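Local coordinates for protein sarcosine oxidase (Pyrococcus horikoshii, PDB 1Y56) that probably oxidises L-proline with the help of bound FAD, as the beta subunit of a dehydrogenase complex that also carries FMN, at residues G213-E221 and Y364-G372. Numbering follows the deposited sequence.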
ATOM      1  N   GLY B 213     -43.885  12.488 -11.837  1.00 38.13           N
ATOM      2  CA  GLY B 213     -44.276  13.878 -11.603  1.00 38.74           C
ATOM      3  C   GLY B 213     -45.660  14.053 -10.996  1.00 39.28           C
ATOM      4  O   GLY B 213     -46.246  15.124 -11.095  1.00 39.44           O
ATOM      5  N   ILE B 214     -46.182  13.008 -10.354  1.00 39.75           N
ATOM      6  CA  ILE B 214     -47.492  13.072  -9.702  1.00 39.95           C
ATOM      7  C   ILE B 214     -47.435  14.075  -8.561  1.00 40.60           C
ATOM      8  O   ILE B 214     -46.649  13.912  -7.628  1.00 40.82           O
ATOM      9  CB  ILE B 214     -47.930  11.691  -9.153  1.00 39.75           C
ATOM     10  CG1 ILE B 214     -47.911  10.629 -10.259  1.00 39.63           C
ATOM     11  CG2 ILE B 214     -49.294  11.770  -8.481  1.00 39.03           C
ATOM     12  CD1 ILE B 214     -48.563  11.061 -11.571  1.00 39.51           C
ATOM     13  N   LYS B 215     -48.269  15.109  -8.645  1.00 41.17           N
ATOM     14  CA  LYS B 215     -48.324  16.175  -7.633  1.00 41.57           C
ATOM     15  C   LYS B 215     -49.349  15.939  -6.512  1.00 41.27           C
ATOM     16  O   LYS B 215     -49.366  16.690  -5.533  1.00 41.78           O
ATOM     17  CB  LYS B 215     -48.590  17.537  -8.295  1.00 41.99           C
ATOM     18  CG  LYS B 215     -47.560  17.982  -9.335  1.00 43.47           C
ATOM     19  CD  LYS B 215     -46.372  18.699  -8.683  1.00 47.88           C
ATOM     20  CE  LYS B 215     -45.601  19.518  -9.709  1.00 50.58           C
ATOM     21  NZ  LYS B 215     -46.554  20.310 -10.559  1.00 52.14           N
ATOM     22  N   THR B 216     -50.202  14.921  -6.659  1.00 40.71           N
ATOM     23  CA  THR B 216     -51.176  14.544  -5.622  1.00 40.27           C
ATOM     24  C   THR B 216     -50.474  13.888  -4.426  1.00 40.03           C
ATOM     25  O   THR B 216     -49.665  12.978  -4.602  1.00 39.65           O
ATOM     26  CB  THR B 216     -52.257  13.575  -6.185  1.00 40.34           C
ATOM     27  OG1 THR B 216     -52.936  14.190  -7.284  1.00 39.76           O
ATOM     28  CG2 THR B 216     -53.286  13.198  -5.113  1.00 40.41           C
ATOM     29  N   LYS B 217     -50.771  14.360  -3.214  1.00 39.96           N
ATOM     30  CA  LYS B 217     -50.181  13.770  -1.994  1.00 39.88           C
ATOM     31  C   LYS B 217     -50.740  12.365  -1.757  1.00 38.90           C
ATOM     32  O   LYS B 217     -51.930  12.200  -1.463  1.00 38.66           O
ATOM     33  CB  LYS B 217     -50.383  14.652  -0.742  1.00 40.16           C
ATOM     34  CG  LYS B 217     -50.163  16.181  -0.937  1.00 42.93           C
ATOM     35  CD  LYS B 217     -48.723  16.582  -1.323  1.00 46.11           C
ATOM     36  CE  LYS B 217     -47.834  16.804  -0.090  1.00 47.20           C
ATOM     37  NZ  LYS B 217     -46.400  17.017  -0.467  1.00 47.36           N
ATOM     38  N   ILE B 218     -49.879  11.362  -1.924  1.00 37.84           N
ATOM     39  CA  ILE B 218     -50.240   9.966  -1.670  1.00 36.77           C
ATOM     40  C   ILE B 218     -49.228   9.386  -0.694  1.00 36.24           C
ATOM     41  O   ILE B 218     -48.278   8.707  -1.106  1.00 36.38           O
ATOM     42  CB  ILE B 218     -50.272   9.117  -2.950  1.00 36.49           C
ATOM     43  CG1 ILE B 218     -51.148   9.781  -4.015  1.00 36.15           C
ATOM     44  CG2 ILE B 218     -50.789   7.730  -2.633  1.00 36.49           C
ATOM     45  CD1 ILE B 218     -50.917   9.271  -5.423  1.00 35.65           C
ATOM     46  N   PRO B 219     -49.431   9.651   0.610  1.00 35.42           N
ATOM     47  CA  PRO B 219     -48.411   9.356   1.600  1.00 34.70           C
ATOM     48  C   PRO B 219     -48.292   7.858   1.842  1.00 34.07           C
ATOM     49  O   PRO B 219     -49.202   7.237   2.380  1.00 34.28           O
ATOM     50  CB  PRO B 219     -48.912  10.091   2.844  1.00 34.67           C
ATOM     51  CG  PRO B 219     -50.381  10.174   2.681  1.00 34.85           C
ATOM     52  CD  PRO B 219     -50.658  10.204   1.217  1.00 35.25           C
ATOM     53  N   ILE B 220     -47.185   7.280   1.407  1.00 33.40           N
ATOM     54  CA  ILE B 220     -46.929   5.866   1.637  1.00 32.89           C
ATOM     55  C   ILE B 220     -45.513   5.735   2.173  1.00 32.66           C
ATOM     56  O   ILE B 220     -44.559   6.011   1.454  1.00 32.49           O
ATOM     57  CB  ILE B 220     -47.089   5.034   0.340  1.00 32.78           C
ATOM     58  CG1 ILE B 220     -48.489   5.199  -0.245  1.00 32.43           C
ATOM     59  CG2 ILE B 220     -46.805   3.561   0.605  1.00 32.98           C
ATOM     60  CD1 ILE B 220     -48.657   4.575  -1.625  1.00 32.81           C
ATOM     61  N   GLU B 221     -45.378   5.328   3.430  1.00 32.44           N
ATOM     62  CA  GLU B 221     -44.063   5.246   4.054  1.00 32.75           C
ATOM     63  C   GLU B 221     -43.651   3.808   4.347  1.00 32.40           C
ATOM     64  O   GLU B 221     -44.466   3.032   4.854  1.00 32.72           O
ATOM     65  CB  GLU B 221     -44.029   6.033   5.373  1.00 33.28           C
ATOM     66  CG  GLU B 221     -44.285   7.541   5.312  1.00 35.24           C
ATOM     67  CD  GLU B 221     -43.448   8.262   4.266  1.00 38.36           C
ATOM     68  OE1 GLU B 221     -43.954   9.276   3.731  1.00 40.19           O
ATOM     69  OE2 GLU B 221     -42.309   7.819   3.965  1.00 39.01           O
ATOM     70  N   TYR B 364     -60.617   2.794  -1.750  1.00 36.46           N
ATOM     71  CA  TYR B 364     -59.158   2.912  -1.844  1.00 36.46           C
ATOM     72  C   TYR B 364     -58.742   4.073  -2.745  1.00 36.70           C
ATOM     73  O   TYR B 364     -57.673   4.043  -3.358  1.00 36.78           O
ATOM     74  CB  TYR B 364     -58.543   1.591  -2.344  1.00 36.33           C
ATOM     75  CG  TYR B 364     -59.109   0.370  -1.649  1.00 36.41           C
ATOM     76  CD1 TYR B 364     -59.972  -0.507  -2.312  1.00 36.20           C
ATOM     77  CD2 TYR B 364     -58.810   0.111  -0.312  1.00 37.01           C
ATOM     78  CE1 TYR B 364     -60.503  -1.624  -1.659  1.00 35.86           C
ATOM     79  CE2 TYR B 364     -59.340  -0.998   0.349  1.00 36.66           C
ATOM     80  CZ  TYR B 364     -60.179  -1.858  -0.325  1.00 36.26           C
ATOM     81  OH  TYR B 364     -60.691  -2.942   0.352  1.00 36.22           O
ATOM     82  N   ASP B 365     -59.595   5.097  -2.808  1.00 36.91           N
ATOM     83  CA  ASP B 365     -59.369   6.277  -3.638  1.00 36.95           C
ATOM     84  C   ASP B 365     -58.029   6.952  -3.329  1.00 37.00           C
ATOM     85  O   ASP B 365     -57.794   7.407  -2.202  1.00 36.86           O
ATOM     86  CB  ASP B 365     -60.523   7.272  -3.464  1.00 36.94           C
ATOM     87  CG  ASP B 365     -60.497   8.408  -4.485  1.00 37.50           C
ATOM     88  OD1 ASP B 365     -61.397   9.263  -4.409  1.00 38.63           O
ATOM     89  OD2 ASP B 365     -59.605   8.467  -5.360  1.00 37.34           O
ATOM     90  N   PRO B 366     -57.137   6.992  -4.335  1.00 36.99           N
ATOM     91  CA  PRO B 366     -55.875   7.722  -4.314  1.00 37.04           C
ATOM     92  C   PRO B 366     -56.029   9.177  -3.894  1.00 37.24           C
ATOM     93  O   PRO B 366     -55.115   9.747  -3.303  1.00 37.30           O
ATOM     94  CB  PRO B 366     -55.436   7.675  -5.771  1.00 36.98           C
ATOM     95  CG  PRO B 366     -55.992   6.410  -6.278  1.00 36.88           C
ATOM     96  CD  PRO B 366     -57.313   6.248  -5.595  1.00 37.00           C
ATOM     97  N   TYR B 367     -57.176   9.769  -4.200  1.00 37.30           N
ATOM     98  CA  TYR B 367     -57.398  11.175  -3.899  1.00 37.40           C
ATOM     99  C   TYR B 367     -57.903  11.450  -2.479  1.00 37.72           C
ATOM    100  O   TYR B 367     -57.989  12.609  -2.058  1.00 38.16           O
ATOM    101  CB  TYR B 367     -58.329  11.801  -4.941  1.00 37.04           C
ATOM    102  CG  TYR B 367     -57.726  11.824  -6.324  1.00 36.30           C
ATOM    103  CD1 TYR B 367     -56.788  12.799  -6.689  1.00 35.54           C
ATOM    104  CD2 TYR B 367     -58.083  10.871  -7.267  1.00 35.17           C
ATOM    105  CE1 TYR B 367     -56.228  12.820  -7.967  1.00 34.62           C
ATOM    106  CE2 TYR B 367     -57.534  10.887  -8.544  1.00 35.05           C
ATOM    107  CZ  TYR B 367     -56.607  11.859  -8.892  1.00 34.83           C
ATOM    108  OH  TYR B 367     -56.065  11.847 -10.165  1.00 34.86           O
ATOM    109  N   ARG B 368     -58.211  10.403  -1.727  1.00 37.82           N
ATOM    110  CA  ARG B 368     -58.842  10.614  -0.432  1.00 38.20           C
ATOM    111  C   ARG B 368     -58.018  11.466   0.523  1.00 38.48           C
ATOM    112  O   ARG B 368     -58.577  12.163   1.358  1.00 38.32           O
ATOM    113  CB  ARG B 368     -59.263   9.287   0.227  1.00 38.16           C
ATOM    114  CG  ARG B 368     -58.152   8.412   0.774  1.00 37.55           C
ATOM    115  CD  ARG B 368     -58.745   7.122   1.317  1.00 37.56           C
ATOM    116  NE  ARG B 368     -57.745   6.163   1.790  1.00 37.63           N
ATOM    117  CZ  ARG B 368     -57.060   5.330   1.006  1.00 37.36           C
ATOM    118  NH1 ARG B 368     -57.234   5.338  -0.310  1.00 37.68           N
ATOM    119  NH2 ARG B 368     -56.189   4.493   1.540  1.00 36.92           N
ATOM    120  N   PHE B 369     -56.695  11.416   0.383  1.00 39.12           N
ATOM    121  CA  PHE B 369     -55.798  11.976   1.396  1.00 39.76           C
ATOM    122  C   PHE B 369     -55.701  13.488   1.314  1.00 40.47           C
ATOM    123  O   PHE B 369     -55.754  14.166   2.344  1.00 40.40           O
ATOM    124  CB  PHE B 369     -54.405  11.352   1.309  1.00 39.44           C
ATOM    125  CG  PHE B 369     -54.405   9.858   1.367  1.00 38.50           C
ATOM    126  CD1 PHE B 369     -54.680   9.199   2.555  1.00 37.77           C
ATOM    127  CD2 PHE B 369     -54.126   9.109   0.230  1.00 38.22           C
ATOM    128  CE1 PHE B 369     -54.686   7.815   2.614  1.00 37.88           C
ATOM    129  CE2 PHE B 369     -54.126   7.718   0.274  1.00 37.93           C
ATOM    130  CZ  PHE B 369     -54.400   7.070   1.469  1.00 37.61           C
ATOM    131  N   GLU B 370     -55.558  14.004   0.095  1.00 41.32           N
ATOM    132  CA  GLU B 370     -55.552  15.440  -0.122  1.00 42.32           C
ATOM    133  C   GLU B 370     -56.934  15.999   0.172  1.00 42.92           C
ATOM    134  O   GLU B 370     -57.051  17.033   0.819  1.00 43.44           O
ATOM    135  CB  GLU B 370     -55.069  15.817  -1.527  1.00 42.24           C
ATOM    136  CG  GLU B 370     -56.092  15.715  -2.651  1.00 43.26           C
ATOM    137  CD  GLU B 370     -55.524  16.123  -4.015  1.00 44.75           C
ATOM    138  OE1 GLU B 370     -56.267  16.022  -5.016  1.00 45.64           O
ATOM    139  OE2 GLU B 370     -54.341  16.536  -4.098  1.00 44.68           O
ATOM    140  N   ARG B 371     -57.974  15.293  -0.265  1.00 43.40           N
ATOM    141  CA  ARG B 371     -59.345  15.666   0.065  1.00 43.91           C
ATOM    142  C   ARG B 371     -59.647  15.643   1.566  1.00 44.00           C
ATOM    143  O   ARG B 371     -60.731  16.039   1.973  1.00 44.31           O
ATOM    144  CB  ARG B 371     -60.336  14.752  -0.654  1.00 44.02           C
ATOM    145  CG  ARG B 371     -61.088  15.409  -1.806  1.00 45.94           C
ATOM    146  CD  ARG B 371     -60.486  15.114  -3.196  1.00 48.22           C
ATOM    147  NE  ARG B 371     -60.794  13.776  -3.740  1.00 50.95           N
ATOM    148  CZ  ARG B 371     -61.716  12.909  -3.286  1.00 51.15           C
ATOM    149  NH1 ARG B 371     -61.852  11.736  -3.896  1.00 50.48           N
ATOM    150  NH2 ARG B 371     -62.504  13.188  -2.244  1.00 50.22           N
ATOM    151  N   GLY B 372     -58.705  15.163   2.378  1.00 44.20           N
ATOM    152  CA  GLY B 372     -58.906  15.016   3.825  1.00 44.28           C
ATOM    153  C   GLY B 372     -59.782  13.852   4.289  1.00 44.59           C
ATOM    154  O   GLY B 372     -60.095  13.751   5.472  1.00 44.69           O
TER
HETATM  155  O   HOH W   1     -54.398  11.869  -1.917  1.00 58.62           O
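The link between helix 205-212 and strand 221-230 of this FAD-dependent oxidoreductase is met by a loop with helical backbone angles near the chain's C-terminal end, where Thr216, the backbone of Lys217 and Pro219 face Tyr367, Phe369 and Glu370. No direct hydrogen bond joins 213-221 to 364-372; a water does. It donates to Lys217 O (2.5 Å) and to Pro366 O (2.6 Å) and accepts from Glu370 N, serving three backbone groups at once. An Asx turn, in which Tyr367 N donates to Asp365 OD2 at 3.0 Å, shapes the start of the second loop.

Thr216 suits its place by being short and two-sided. Its CG2, opposite the backbone N across the CA-CB bond, lies 3.6 Å from Glu370 OE2, while OG1 meets the Tyr367 ring obliquely at CE1. The Tyr367 hydroxyl hydrogen-bonds to Glu323. A serine at this position would lack the methyl group and would probably leave a gap beside the Glu370 carboxylate and the Tyr367 ring.

Pro219, rigid and apolar, lays CD against Phe369 in an off-centre CH-pi contact, 4.1 Å from the ring centroid. Phe369 CG stands opposite its carbonyl carbon (chi1 -54°), which places the ring between this proline on one face and the aliphatic CG of Arg368 over the centre of the other. The Arg368 guanidinium pairs with Asp313. Ile218 sends CG1 to 4.0 Å from Pro366 O, and both residues rest on Ile321 of strand 320-321. Apolar contacts thus predominate around Phe369, the Thr216 methyl packs against a carboxylate, and the water joins the two backbones.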